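Local coordinates for putative cytosine/guanine deaminase (Unidentified, PDB 2PAJ), which catalyses the zinc-dependent hydrolytic deamination of pterins such as isoxanthopterin, turning a 2-amino-4-hydroxypteridine into a 2,4-dihydroxypteridine and ammonium, at residues Leu243-Leu249 against Ser279-His285; Val165-Gly169 against Asp196-Leu200; Arg440-Met444 against Val454-Leu458; Glu125-Cys131 against Ala344-Ser348. All blocks are in the same frame, centred on the assembly; numbering follows the deposited sequence.

How the contacts relate
All four contacts belong to the amidohydrolase region of one chain. Contacts 2 and 1 follow each other along the sequence and touch in space, with centres about 14 Å apart: L167 packs against H246 and W282, so strand 163-168 lies close to the strand pair 244-248 and 281-284 that carries part of the zinc site. Contact 4 joins the end of helix 112-127 to the start of helix 346-359, and the loop it closes encloses both. Contact 3, in the hairpin 442-448 and 451-455, comes last and touches contact 4 through R440 and P441, with centres about 11 Å apart. Contacts 1 and 3, about 32 Å apart between centres, lie on opposite sides of the chain's centre, contact 1 at the metal centre and contact 3 in the outlying beta region.

Contact 1 (Leu243-Leu249 against Ser279-His285); sequences LRMHSHL and SDVWYAH. With ZN (zinc ion), chain B.
H246 and W282 form the tight part of this contact. The imidazole makes an offset stack with the five-membered ring of the indole, planes inclined by 27°, while H246 CB sits squarely over the six-membered ring, 3.7 Å from its centroid, in a CH-pi contact. With CG anti to the backbone N (chi1 171°), the imidazole extends far enough to bring NE2 against A284 CB; a methyl group is small enough to leave a broad ring this place. On the other face of the strands, M245 CB meets V281 CG1, and L249 CD1 lies over the centre of the Y283 ring, 3.5 Å from its centroid. A hydroxyl at the far end lets this buried aromatic bond to W276 O. Strands 244-248 and 281-284 run parallel, neighbours in the TIM barrel of the amidohydrolases, joined by bonds such as A284 N to S247 O (3.0 Å) and L249 N to A284 O. Where they end, H248 NE2 binds the zinc ion at 2.1 Å, together with H76, H78 and D336. The side chains of H248 and H285 run the same way, with H248 NE2 over one face of the H285 ring, toward its rim, and the rings at an oblique 41°. H285 NE2 belongs to the same site but stands 2.9 Å from the metal, and H285 probably also binds substrate. The start of the strands is looser and watery. One water donates to both L243 O and D280 OD1, two acceptors that could not bond each other. A second links R244 NH1 to S279 O, each at 2.8 Å, the long arginine side chain reaching past D280 O.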
loop_
_atom_site.group_PDB
_atom_site.type_symbol
_atom_site.label_atom_id
_atom_site.label_comp_id
_atom_site.label_asym_id
_atom_site.label_seq_id
_atom_site.Cartn_x
_atom_site.Cartn_y
_atom_site.Cartn_z
ATOM N N LEU A 243 -5.131 -5.390 16.724
ATOM C CA LEU A 243 -5.069 -5.160 15.286
ATOM C C LEU A 243 -5.697 -3.819 14.925
ATOM O O LEU A 243 -6.443 -3.247 15.717
ATOM C CB LEU A 243 -5.824 -6.259 14.534
ATOM C CG LEU A 243 -5.510 -7.728 14.759
ATOM C CD1 LEU A 243 -6.438 -8.548 13.893
ATOM C CD2 LEU A 243 -4.055 -8.014 14.423
ATOM N N ARG A 244 -5.394 -3.327 13.724
ATOM C CA ARG A 244 -5.962 -2.067 13.250
ATOM C C ARG A 244 -7.191 -2.340 12.383
ATOM O O ARG A 244 -7.394 -3.458 11.904
ATOM C CB ARG A 244 -4.930 -1.268 12.453
ATOM C CG ARG A 244 -3.732 -0.894 13.282
ATOM C CD ARG A 244 -3.099 0.383 12.822
ATOM N NE ARG A 244 -2.229 0.889 13.874
ATOM C CZ ARG A 244 -1.857 2.157 13.999
ATOM N NH1 ARG A 244 -2.275 3.069 13.128
ATOM N NH2 ARG A 244 -1.086 2.514 15.012
ATOM N N MET A 245 -8.016 -1.315 12.195
ATOM C CA MET A 245 -9.237 -1.451 11.407
ATOM C C MET A 245 -9.202 -0.584 10.151
ATOM O O MET A 245 -8.721 0.552 10.174
ATOM C CB MET A 245 -10.433 -1.063 12.261
ATOM C CG MET A 245 -10.658 -1.950 13.480
ATOM S SD MET A 245 -11.478 -1.061 14.785
ATOM C CE MET A 245 -10.172 -0.875 15.831
ATOM N N HIS A 246 -9.719 -1.126 9.053
ATOM C CA HIS A 246 -9.746 -0.413 7.791
ATOM C C HIS A 246 -10.973 -0.764 6.969
ATOM O O HIS A 246 -11.417 -1.901 6.974
ATOM C CB HIS A 246 -8.482 -0.738 7.000
ATOM C CG HIS A 246 -8.500 -0.230 5.594
ATOM N ND1 HIS A 246 -8.564 -1.069 4.505
ATOM C CD2 HIS A 246 -8.472 1.029 5.100
ATOM C CE1 HIS A 246 -8.575 -0.348 3.398
ATOM N NE2 HIS A 246 -8.521 0.928 3.732
ATOM N N SER A 247 -11.521 0.218 6.258
ATOM C CA SER A 247 -12.693 -0.021 5.417
ATOM C C SER A 247 -12.942 1.085 4.383
ATOM O O SER A 247 -12.364 2.170 4.459
ATOM C CB SER A 247 -13.947 -0.185 6.294
ATOM O OG SER A 247 -15.095 -0.509 5.529
ATOM N N HIS A 248 -13.792 0.767 3.406
ATOM C CA HIS A 248 -14.208 1.689 2.359
ATOM C C HIS A 248 -15.313 2.530 3.008
ATOM O O HIS A 248 -16.312 1.985 3.474
ATOM C CB HIS A 248 -14.814 0.908 1.189
ATOM C CG HIS A 248 -13.835 0.509 0.124
ATOM N ND1 HIS A 248 -13.921 -0.695 -0.543
ATOM C CD2 HIS A 248 -12.814 1.185 -0.453
ATOM C CE1 HIS A 248 -12.999 -0.742 -1.486
ATOM N NE2 HIS A 248 -12.314 0.387 -1.456
ATOM N N LEU A 249 -15.149 3.844 3.062
ATOM C CA LEU A 249 -16.186 4.665 3.672
ATOM C C LEU A 249 -16.987 5.386 2.612
ATOM O O LEU A 249 -16.591 6.456 2.146
ATOM C CB LEU A 249 -15.575 5.682 4.631
ATOM C CG LEU A 249 -16.558 6.312 5.627
ATOM C CD1 LEU A 249 -15.773 6.886 6.787
ATOM C CD2 LEU A 249 -17.405 7.393 4.951
ATOM N N SER A 279 -7.073 6.498 16.082
ATOM C CA SER A 279 -5.814 6.364 15.351
ATOM C C SER A 279 -5.599 4.908 14.992
ATOM O O SER A 279 -4.647 4.547 14.305
ATOM C CB SER A 279 -4.666 6.868 16.216
ATOM O OG SER A 279 -4.815 6.406 17.545
ATOM N N ASP A 280 -6.526 4.097 15.484
ATOM C CA ASP A 280 -6.602 2.651 15.323
ATOM C C ASP A 280 -7.068 2.297 13.906
ATOM O O ASP A 280 -6.627 1.316 13.310
ATOM C CB ASP A 280 -7.663 2.153 16.314
ATOM C CG ASP A 280 -7.203 0.993 17.147
ATOM O OD1 ASP A 280 -6.889 -0.069 16.581
ATOM O OD2 ASP A 280 -7.162 1.138 18.384
ATOM N N VAL A 281 -7.981 3.125 13.401
ATOM C CA VAL A 281 -8.639 2.959 12.106
ATOM C C VAL A 281 -8.220 3.935 10.989
ATOM O O VAL A 281 -7.703 5.010 11.257
ATOM C CB VAL A 281 -10.165 3.127 12.308
ATOM C CG1 VAL A 281 -10.936 2.506 11.160
ATOM C CG2 VAL A 281 -10.567 2.554 13.645
ATOM N N TRP A 282 -8.463 3.543 9.738
ATOM C CA TRP A 282 -8.191 4.394 8.583
ATOM C C TRP A 282 -9.112 3.979 7.419
ATOM O O TRP A 282 -9.377 2.798 7.206
ATOM C CB TRP A 282 -6.690 4.365 8.212
ATOM C CG TRP A 282 -6.253 3.411 7.169
ATOM C CD1 TRP A 282 -6.226 3.613 5.820
ATOM C CD2 TRP A 282 -5.698 2.116 7.391
ATOM N NE1 TRP A 282 -5.680 2.525 5.188
ATOM C CE2 TRP A 282 -5.348 1.588 6.128
ATOM C CE3 TRP A 282 -5.459 1.348 8.536
ATOM C CZ2 TRP A 282 -4.775 0.319 5.977
ATOM C CZ3 TRP A 282 -4.892 0.099 8.388
ATOM C CH2 TRP A 282 -4.555 -0.407 7.114
ATOM N N TYR A 283 -9.628 4.964 6.688
ATOM C CA TYR A 283 -10.542 4.693 5.580
ATOM C C TYR A 283 -10.067 5.013 4.182
ATOM O O TYR A 283 -9.272 5.923 3.963
ATOM C CB TYR A 283 -11.858 5.434 5.765
ATOM C CG TYR A 283 -12.656 4.998 6.963
ATOM C CD1 TYR A 283 -12.522 5.657 8.181
ATOM C CD2 TYR A 283 -13.553 3.925 6.878
ATOM C CE1 TYR A 283 -13.250 5.272 9.272
ATOM C CE2 TYR A 283 -14.288 3.531 7.968
ATOM C CZ TYR A 283 -14.134 4.210 9.162
ATOM O OH TYR A 283 -14.868 3.851 10.261
ATOM N N ALA A 284 -10.608 4.250 3.240
ATOM C CA ALA A 284 -10.335 4.419 1.824
ATOM C C ALA A 284 -11.604 4.977 1.176
ATOM O O ALA A 284 -12.695 4.891 1.736
ATOM C CB ALA A 284 -9.977 3.086 1.186
ATOM N N HIS A 285 -11.439 5.550 -0.009
ATOM C CA HIS A 285 -12.538 6.113 -0.783
ATOM C C HIS A 285 -13.468 7.026 -0.003
ATOM O O HIS A 285 -14.682 6.917 -0.109
ATOM C CB HIS A 285 -13.346 4.977 -1.436
ATOM C CG HIS A 285 -12.536 4.130 -2.375
ATOM N ND1 HIS A 285 -11.155 4.156 -2.395
ATOM C CD2 HIS A 285 -12.907 3.211 -3.300
ATOM C CE1 HIS A 285 -10.709 3.289 -3.288
ATOM N NE2 HIS A 285 -11.752 2.701 -3.850
HETATM ZN ZN ZN B . -10.941 0.111 -2.959
HETATM O O HOH W 1 -5.705 -1.952 17.781
HETATM O O HOH W 2 -2.202 5.799 13.656
#

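Contact 2 (Val165-Gly169 against Asp196-Leu200); sequences VLLRG and DIERL
R168 grips D196 side-on, with NE and NH2 both directed to the single oxygen OD1. The shorter bond, R168 NH2 to D196 OD1 at 2.8 Å, uses the anti lone pair of that oxygen; the other, from R168 NE to D196 OD1 at 3.3 Å, arrives from above the carboxylate plane. D196 OD1 lies close to the guanidinium plane, at its edge, although the carboxylate itself is turned nearly perpendicular, at 83°. The arginine chain bends at chi2 (-69°), which turns its charged end toward D196 while R168 CG remains against L200 CD1 at 3.7 Å. L166 CD2 meets the same methyl at 4.0 Å, and branched leucines suit this apolar patch beside the aliphatic part of R168. In the next shell, D196 OD2 receives R199 NH1 at 2.6 Å on its syn lone pair, a neighbour within one helical turn helping to fix the carboxylate's rotation. D196 therefore sits between two arginines, which would probably stabilise its negative charge. R199 has a further partner in D148, R168 another in E188, and the rings of Y141 and Y193 make cation-pi contacts with R168. Helix 190-203 runs nearly antiparallel to strand 163-168 here, at 169° with axes 10.8 Å apart, as a helix layer lies on the outside of a TIM barrel. Helix 149-159 flanks the pair through L153 and F154, which touch L166, and S150, which touches L166 and L200; on another flank I197 reaches M217 of the next strand, 213-217.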
loop_
_atom_site.group_PDB
_atom_site.type_symbol
_atom_site.label_atom_id
_atom_site.label_comp_id
_atom_site.label_asym_id
_atom_site.label_seq_id
_atom_site.Cartn_x
_atom_site.Cartn_y
_atom_site.Cartn_z
ATOM N N VAL A 165 0.734 -6.397 4.197
ATOM C CA VAL A 165 -0.260 -6.076 5.206
ATOM C C VAL A 165 -1.606 -6.585 4.705
ATOM O O VAL A 165 -2.159 -6.058 3.740
ATOM C CB VAL A 165 -0.349 -4.547 5.443
ATOM C CG1 VAL A 165 -1.435 -4.230 6.445
ATOM C CG2 VAL A 165 0.977 -4.021 5.928
ATOM N N LEU A 166 -2.133 -7.616 5.354
ATOM C CA LEU A 166 -3.416 -8.177 4.952
ATOM C C LEU A 166 -4.600 -7.429 5.551
ATOM O O LEU A 166 -4.726 -7.313 6.767
ATOM C CB LEU A 166 -3.495 -9.651 5.347
ATOM C CG LEU A 166 -4.819 -10.353 5.025
ATOM C CD1 LEU A 166 -5.120 -10.250 3.537
ATOM C CD2 LEU A 166 -4.750 -11.800 5.471
ATOM N N LEU A 167 -5.464 -6.922 4.680
ATOM C CA LEU A 167 -6.653 -6.195 5.102
ATOM C C LEU A 167 -7.837 -7.137 4.837
ATOM O O LEU A 167 -8.544 -7.009 3.840
ATOM C CB LEU A 167 -6.803 -4.902 4.291
ATOM C CG LEU A 167 -5.580 -3.997 4.109
ATOM C CD1 LEU A 167 -5.982 -2.766 3.318
ATOM C CD2 LEU A 167 -5.026 -3.609 5.455
ATOM N N ARG A 168 -8.029 -8.086 5.747
ATOM C CA ARG A 168 -9.073 -9.101 5.651
ATOM C C ARG A 168 -10.457 -8.486 5.532
ATOM O O ARG A 168 -11.022 -8.015 6.513
ATOM C CB ARG A 168 -8.989 -10.017 6.881
ATOM C CG ARG A 168 -9.382 -11.475 6.656
ATOM C CD ARG A 168 -10.870 -11.646 6.385
ATOM N NE ARG A 168 -11.262 -13.054 6.357
ATOM C CZ ARG A 168 -12.495 -13.485 6.113
ATOM N NH1 ARG A 168 -13.466 -12.617 5.877
ATOM N NH2 ARG A 168 -12.754 -14.784 6.092
ATOM N N GLY A 169 -10.997 -8.502 4.318
ATOM C CA GLY A 169 -12.308 -7.929 4.082
ATOM C C GLY A 169 -13.426 -8.944 4.017
ATOM O O GLY A 169 -13.202 -10.139 4.183
ATOM N N ASP A 196 -11.800 -16.656 11.572
ATOM C CA ASP A 196 -10.709 -16.594 10.617
ATOM C C ASP A 196 -9.648 -15.594 11.007
ATOM O O ASP A 196 -8.451 -15.860 10.885
ATOM C CB ASP A 196 -11.241 -16.243 9.237
ATOM C CG ASP A 196 -10.271 -16.612 8.142
ATOM O OD1 ASP A 196 -10.479 -16.168 6.990
ATOM O OD2 ASP A 196 -9.304 -17.354 8.439
ATOM N N ILE A 197 -10.088 -14.442 11.483
ATOM C CA ILE A 197 -9.158 -13.411 11.876
ATOM C C ILE A 197 -8.301 -13.811 13.069
ATOM O O ILE A 197 -7.112 -13.480 13.131
ATOM C CB ILE A 197 -9.907 -12.102 12.131
ATOM C CG1 ILE A 197 -10.200 -11.437 10.783
ATOM C CG2 ILE A 197 -9.099 -11.186 13.026
ATOM C CD1 ILE A 197 -10.747 -10.047 10.888
ATOM N N GLU A 198 -8.888 -14.544 14.004
ATOM C CA GLU A 198 -8.141 -15.000 15.170
ATOM C C GLU A 198 -7.068 -15.976 14.668
ATOM O O GLU A 198 -5.906 -15.941 15.085
ATOM C CB GLU A 198 -9.104 -15.663 16.151
ATOM C CG GLU A 198 -10.242 -14.721 16.542
ATOM C CD GLU A 198 -11.016 -15.169 17.777
ATOM O OE1 GLU A 198 -11.698 -16.225 17.716
ATOM O OE2 GLU A 198 -10.944 -14.459 18.808
ATOM N N ARG A 199 -7.474 -16.821 13.730
ATOM C CA ARG A 199 -6.571 -17.782 13.134
ATOM C C ARG A 199 -5.416 -17.011 12.486
ATOM O O ARG A 199 -4.247 -17.269 12.779
ATOM C CB ARG A 199 -7.329 -18.610 12.098
ATOM C CG ARG A 199 -6.454 -19.491 11.258
ATOM C CD ARG A 199 -7.089 -19.704 9.887
ATOM N NE ARG A 199 -6.085 -19.828 8.827
ATOM C CZ ARG A 199 -6.121 -19.140 7.688
ATOM N NH1 ARG A 199 -7.112 -18.286 7.458
ATOM N NH2 ARG A 199 -5.157 -19.288 6.783
ATOM N N LEU A 200 -5.756 -16.059 11.619
ATOM C CA LEU A 200 -4.766 -15.224 10.924
ATOM C C LEU A 200 -3.920 -14.362 11.867
ATOM O O LEU A 200 -2.720 -14.180 11.660
ATOM C CB LEU A 200 -5.468 -14.309 9.923
ATOM C CG LEU A 200 -6.174 -15.020 8.770
ATOM C CD1 LEU A 200 -6.992 -14.010 7.970
ATOM C CD2 LEU A 200 -5.133 -15.731 7.898
#

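Contact 3 (Arg440-Met444 against Val454-Leu458)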
loop_
_atom_site.group_PDB
_atom_site.type_symbol
_atom_site.label_atom_id
_atom_site.label_comp_id
_atom_site.label_asym_id
_atom_site.label_seq_id
_atom_site.Cartn_x
_atom_site.Cartn_y
_atom_site.Cartn_z
ATOM N N ARG A 440 8.144 6.338 -15.442
ATOM C CA ARG A 440 8.517 5.413 -14.386
ATOM C C ARG A 440 10.033 5.352 -14.299
ATOM O O ARG A 440 10.688 4.821 -15.195
ATOM C CB ARG A 440 7.979 4.010 -14.688
ATOM C CG ARG A 440 8.461 2.951 -13.701
ATOM C CD ARG A 440 8.190 1.518 -14.145
ATOM N NE ARG A 440 9.131 0.650 -13.452
ATOM C CZ ARG A 440 10.225 0.138 -14.006
ATOM N NH1 ARG A 440 10.510 0.380 -15.279
ATOM N NH2 ARG A 440 11.074 -0.566 -13.267
ATOM N N PRO A 441 10.618 5.895 -13.221
ATOM C CA PRO A 441 12.074 5.844 -13.126
ATOM C C PRO A 441 12.613 4.424 -13.035
ATOM O O PRO A 441 11.903 3.488 -12.683
ATOM C CB PRO A 441 12.375 6.692 -11.891
ATOM C CG PRO A 441 11.167 6.533 -11.068
ATOM C CD PRO A 441 10.043 6.591 -12.062
ATOM N N SER A 442 13.880 4.290 -13.387
ATOM C CA SER A 442 14.572 3.018 -13.384
ATOM C C SER A 442 15.051 2.684 -11.969
ATOM O O SER A 442 15.853 3.418 -11.398
ATOM C CB SER A 442 15.753 3.112 -14.364
ATOM O OG SER A 442 16.536 1.935 -14.405
ATOM N N VAL A 443 14.543 1.594 -11.393
ATOM C CA VAL A 443 14.968 1.186 -10.052
ATOM C C VAL A 443 16.274 0.396 -10.130
ATOM O O VAL A 443 16.280 -0.819 -10.353
ATOM C CB VAL A 443 13.900 0.318 -9.321
ATOM C CG1 VAL A 443 12.840 1.202 -8.695
ATOM C CG2 VAL A 443 13.268 -0.635 -10.291
ATOM N N MET A 444 17.386 1.099 -9.955
ATOM C CA MET A 444 18.676 0.442 -10.003
ATOM C C MET A 444 18.757 -0.354 -8.713
ATOM O O MET A 444 19.427 -1.379 -8.643
ATOM C CB MET A 444 19.816 1.481 -10.102
ATOM C CG MET A 444 20.272 2.092 -8.782
ATOM S SD MET A 444 21.722 1.253 -8.081
ATOM C CE MET A 444 22.916 2.611 -8.076
ATOM N N VAL A 454 15.406 -5.496 -5.772
ATOM C CA VAL A 454 15.530 -5.079 -7.162
ATOM C C VAL A 454 16.932 -4.600 -7.526
ATOM O O VAL A 454 17.578 -3.865 -6.779
ATOM C CB VAL A 454 14.544 -3.932 -7.500
ATOM C CG1 VAL A 454 14.662 -3.573 -8.963
ATOM C CG2 VAL A 454 13.111 -4.341 -7.164
ATOM N N VAL A 455 17.392 -5.036 -8.689
ATOM C CA VAL A 455 18.691 -4.640 -9.213
ATOM C C VAL A 455 18.448 -4.290 -10.682
ATOM O O VAL A 455 18.255 -5.180 -11.516
ATOM C CB VAL A 455 19.724 -5.778 -9.074
ATOM C CG1 VAL A 455 19.132 -7.071 -9.554
ATOM C CG2 VAL A 455 20.970 -5.446 -9.858
ATOM N N ASP A 456 18.436 -2.982 -10.963
ATOM C CA ASP A 456 18.170 -2.416 -12.293
ATOM C C ASP A 456 16.926 -3.045 -12.888
ATOM O O ASP A 456 17.006 -3.822 -13.848
ATOM C CB ASP A 456 19.344 -2.634 -13.239
ATOM C CG ASP A 456 20.627 -2.060 -12.705
ATOM O OD1 ASP A 456 20.678 -0.848 -12.377
ATOM O OD2 ASP A 456 21.595 -2.831 -12.608
ATOM N N ASP A 457 15.786 -2.701 -12.292
ATOM C CA ASP A 457 14.469 -3.197 -12.689
ATOM C C ASP A 457 14.343 -4.712 -12.739
ATOM O O ASP A 457 13.365 -5.215 -13.260
ATOM C CB ASP A 457 14.056 -2.629 -14.047
ATOM C CG ASP A 457 14.062 -1.120 -14.076
ATOM O OD1 ASP A 457 13.559 -0.496 -13.124
ATOM O OD2 ASP A 457 14.560 -0.555 -15.066
ATOM N N LEU A 458 15.317 -5.452 -12.224
ATOM C CA LEU A 458 15.212 -6.907 -12.264
ATOM C C LEU A 458 14.930 -7.529 -10.915
ATOM O O LEU A 458 15.594 -7.229 -9.921
ATOM C CB LEU A 458 16.476 -7.525 -12.849
ATOM C CG LEU A 458 16.762 -7.125 -14.302
ATOM C CD1 LEU A 458 18.135 -7.655 -14.711
ATOM C CD2 LEU A 458 15.669 -7.663 -15.228
HETATM O O HOH W 3 19.673 1.627 -13.294
#
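The beta hairpin of strands 442-448 and 451-455 continues into a tight turn at D456 and D457, and there it folds back against V443 and M444. Both turn residues have positive phi (49° and 54°), a region that aspartate enters more readily than most residues, and V455 and L458 close the turn with reciprocal backbone bonds. The amides of D456 and D457 face the first strand: D457 N donates to V443 O at 2.7 Å, and D456 N to M444 O at 3.0 Å, this second donor standing well above the carbonyl plane. R452 NH2 also bonds to M444 O. The D457 carboxylate reaches back over the strand, its OD2 facing S442 OG at 3.2 Å. R440 comes from the opposite direction, its CG anti to the backbone N (chi1 174°) and the chain extended, so that the edge of the guanidinium meets OD1; this salt bridge is plausible, but the position of OD1 is doubtful, as is its bond from V443 N. Valines suit the buried spot where V443 CG2 packs on V454 CG1 at 3.5 Å, crossing at about a right angle. Near the partly exposed D456, a water donates to D456 OD1 at 2.8 Å and weakly contacts S442 OG. Strand 442-448 also pairs with 414-418, an arrangement consistent with the small beta domain that flanks the barrel in this family of amidohydrolases.

Contact 4 (Glu125-Cys131 against Ala344-Ser348); sequences ELARSGC and ADMIS
S129 and M346 meet where one helix ends and another begins, with the serine hydroxyl set between two backbones. S129 OG donates to L126 O at 2.9 Å and accepts from M346 N at 3.2 Å, the latter bond bent to 135° at the hydrogen. Its chi1 of 80° holds OG between the backbone N and the carbonyl carbon, a compact placing that a short polar side chain manages easily and that sets the oxygen between L126 O and M346 N. The course of the two backbones brings S129 CB against D345 CB, 3.6 Å away. M346 starts out toward the other segment, but its chain bends at chi2 and chi3 and leads its sulfur away; CG is what touches, 4.1 Å from C131 CB and 4.3 Å from L126 CD1. I347 brings CD1 against S129 O. Helix 112-127 closes in a Schellman motif, C131 N bonding to L126 O and G130 N to A127 O, with G130 at positive phi, which glycine tolerates most easily. Helix 346-359 opens with D345 as N-cap: OD1 accepts S348 N at 2.8 Å from above the carboxylate plane, and OD2 takes the S348 hydroxyl. An aspartate charge there probably interacts favourably with the helix dipole. W72 of strand 67-73 packs on C131, M346 and I347 from the barrel side. Farther along the contact, a water donates to E125 OE1 and accepts from A344 N, while E125 OE2 forms a salt bridge with K85.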
loop_
_atom_site.group_PDB
_atom_site.type_symbol
_atom_site.label_atom_id
_atom_site.label_comp_id
_atom_site.label_asym_id
_atom_site.label_seq_id
_atom_site.Cartn_x
_atom_site.Cartn_y
_atom_site.Cartn_z
ATOM N N GLU A 125 4.276 -5.234 -10.365
ATOM C CA GLU A 125 4.293 -3.890 -10.900
ATOM C C GLU A 125 4.401 -2.862 -9.798
ATOM O O GLU A 125 4.817 -1.727 -10.022
ATOM C CB GLU A 125 3.089 -3.627 -11.819
ATOM C CG GLU A 125 1.719 -4.004 -11.320
ATOM C CD GLU A 125 0.625 -3.747 -12.379
ATOM O OE1 GLU A 125 0.556 -2.600 -12.877
ATOM O OE2 GLU A 125 -0.173 -4.670 -12.710
ATOM N N LEU A 126 4.084 -3.285 -8.587
ATOM C CA LEU A 126 4.161 -2.400 -7.433
ATOM C C LEU A 126 5.601 -2.333 -6.941
ATOM O O LEU A 126 6.065 -1.293 -6.491
ATOM C CB LEU A 126 3.245 -2.934 -6.334
ATOM C CG LEU A 126 2.502 -2.000 -5.393
ATOM C CD1 LEU A 126 2.084 -0.728 -6.085
ATOM C CD2 LEU A 126 1.297 -2.748 -4.880
ATOM N N ALA A 127 6.303 -3.454 -7.038
ATOM C CA ALA A 127 7.685 -3.516 -6.592
ATOM C C ALA A 127 8.597 -2.722 -7.513
ATOM O O ALA A 127 9.569 -2.115 -7.062
ATOM C CB ALA A 127 8.152 -4.962 -6.513
ATOM N N ARG A 128 8.297 -2.719 -8.809
ATOM C CA ARG A 128 9.139 -1.972 -9.729
ATOM C C ARG A 128 8.770 -0.500 -9.838
ATOM O O ARG A 128 9.221 0.192 -10.740
ATOM C CB ARG A 128 9.162 -2.635 -11.104
ATOM C CG ARG A 128 7.880 -3.280 -11.494
ATOM C CD ARG A 128 8.088 -4.172 -12.702
ATOM N NE ARG A 128 8.266 -3.421 -13.940
ATOM C CZ ARG A 128 9.218 -3.668 -14.833
ATOM N NH1 ARG A 128 10.095 -4.638 -14.629
ATOM N NH2 ARG A 128 9.272 -2.962 -15.947
ATOM N N SER A 129 7.941 -0.030 -8.915
ATOM C CA SER A 129 7.551 1.374 -8.869
ATOM C C SER A 129 8.155 1.894 -7.566
ATOM O O SER A 129 7.860 3.000 -7.117
ATOM C CB SER A 129 6.020 1.547 -8.872
ATOM O OG SER A 129 5.454 1.331 -7.597
ATOM N N GLY A 130 9.001 1.064 -6.961
ATOM C CA GLY A 130 9.671 1.445 -5.734
ATOM C C GLY A 130 8.941 1.198 -4.434
ATOM O O GLY A 130 9.395 1.632 -3.383
ATOM N N CYS A 131 7.812 0.506 -4.502
ATOM C CA CYS A 131 7.018 0.191 -3.318
ATOM C C CYS A 131 7.543 -1.078 -2.630
ATOM O O CYS A 131 7.734 -2.107 -3.279
ATOM C CB CYS A 131 5.556 0.012 -3.727
ATOM S SG CYS A 131 4.451 -0.492 -2.405
ATOM N N ALA A 344 -2.021 0.910 -11.625
ATOM C CA ALA A 344 -1.854 0.528 -10.231
ATOM C C ALA A 344 -0.409 0.398 -9.735
ATOM O O ALA A 344 0.054 -0.694 -9.399
ATOM C CB ALA A 344 -2.620 -0.766 -9.972
ATOM N N ASP A 345 0.299 1.521 -9.704
ATOM C CA ASP A 345 1.670 1.558 -9.209
ATOM C C ASP A 345 1.800 2.861 -8.441
ATOM O O ASP A 345 1.123 3.843 -8.752
ATOM C CB ASP A 345 2.689 1.453 -10.359
ATOM C CG ASP A 345 2.568 2.575 -11.378
ATOM O OD1 ASP A 345 3.276 3.596 -11.232
ATOM O OD2 ASP A 345 1.765 2.432 -12.330
ATOM N N MET A 346 2.643 2.854 -7.417
ATOM C CA MET A 346 2.805 4.025 -6.577
ATOM C C MET A 346 3.371 5.262 -7.253
ATOM O O MET A 346 3.193 6.371 -6.758
ATOM C CB MET A 346 3.621 3.670 -5.327
ATOM C CG MET A 346 2.806 3.015 -4.198
ATOM S SD MET A 346 1.394 3.994 -3.597
ATOM C CE MET A 346 2.203 5.259 -2.714
ATOM N N ILE A 347 4.040 5.101 -8.384
ATOM C CA ILE A 347 4.573 6.271 -9.061
ATOM C C ILE A 347 3.473 7.021 -9.820
ATOM O O ILE A 347 3.360 8.242 -9.706
ATOM C CB ILE A 347 5.751 5.871 -9.963
ATOM C CG1 ILE A 347 7.018 5.827 -9.105
ATOM C CG2 ILE A 347 5.922 6.848 -11.106
ATOM C CD1 ILE A 347 8.131 5.026 -9.686
ATOM N N SER A 348 2.647 6.290 -10.563
ATOM C CA SER A 348 1.545 6.904 -11.286
ATOM C C SER A 348 0.642 7.613 -10.286
ATOM O O SER A 348 0.156 8.717 -10.548
ATOM C CB SER A 348 0.727 5.843 -12.016
ATOM O OG SER A 348 1.538 5.089 -12.898
HETATM O O HOH W 4 -1.838 -1.247 -13.178
#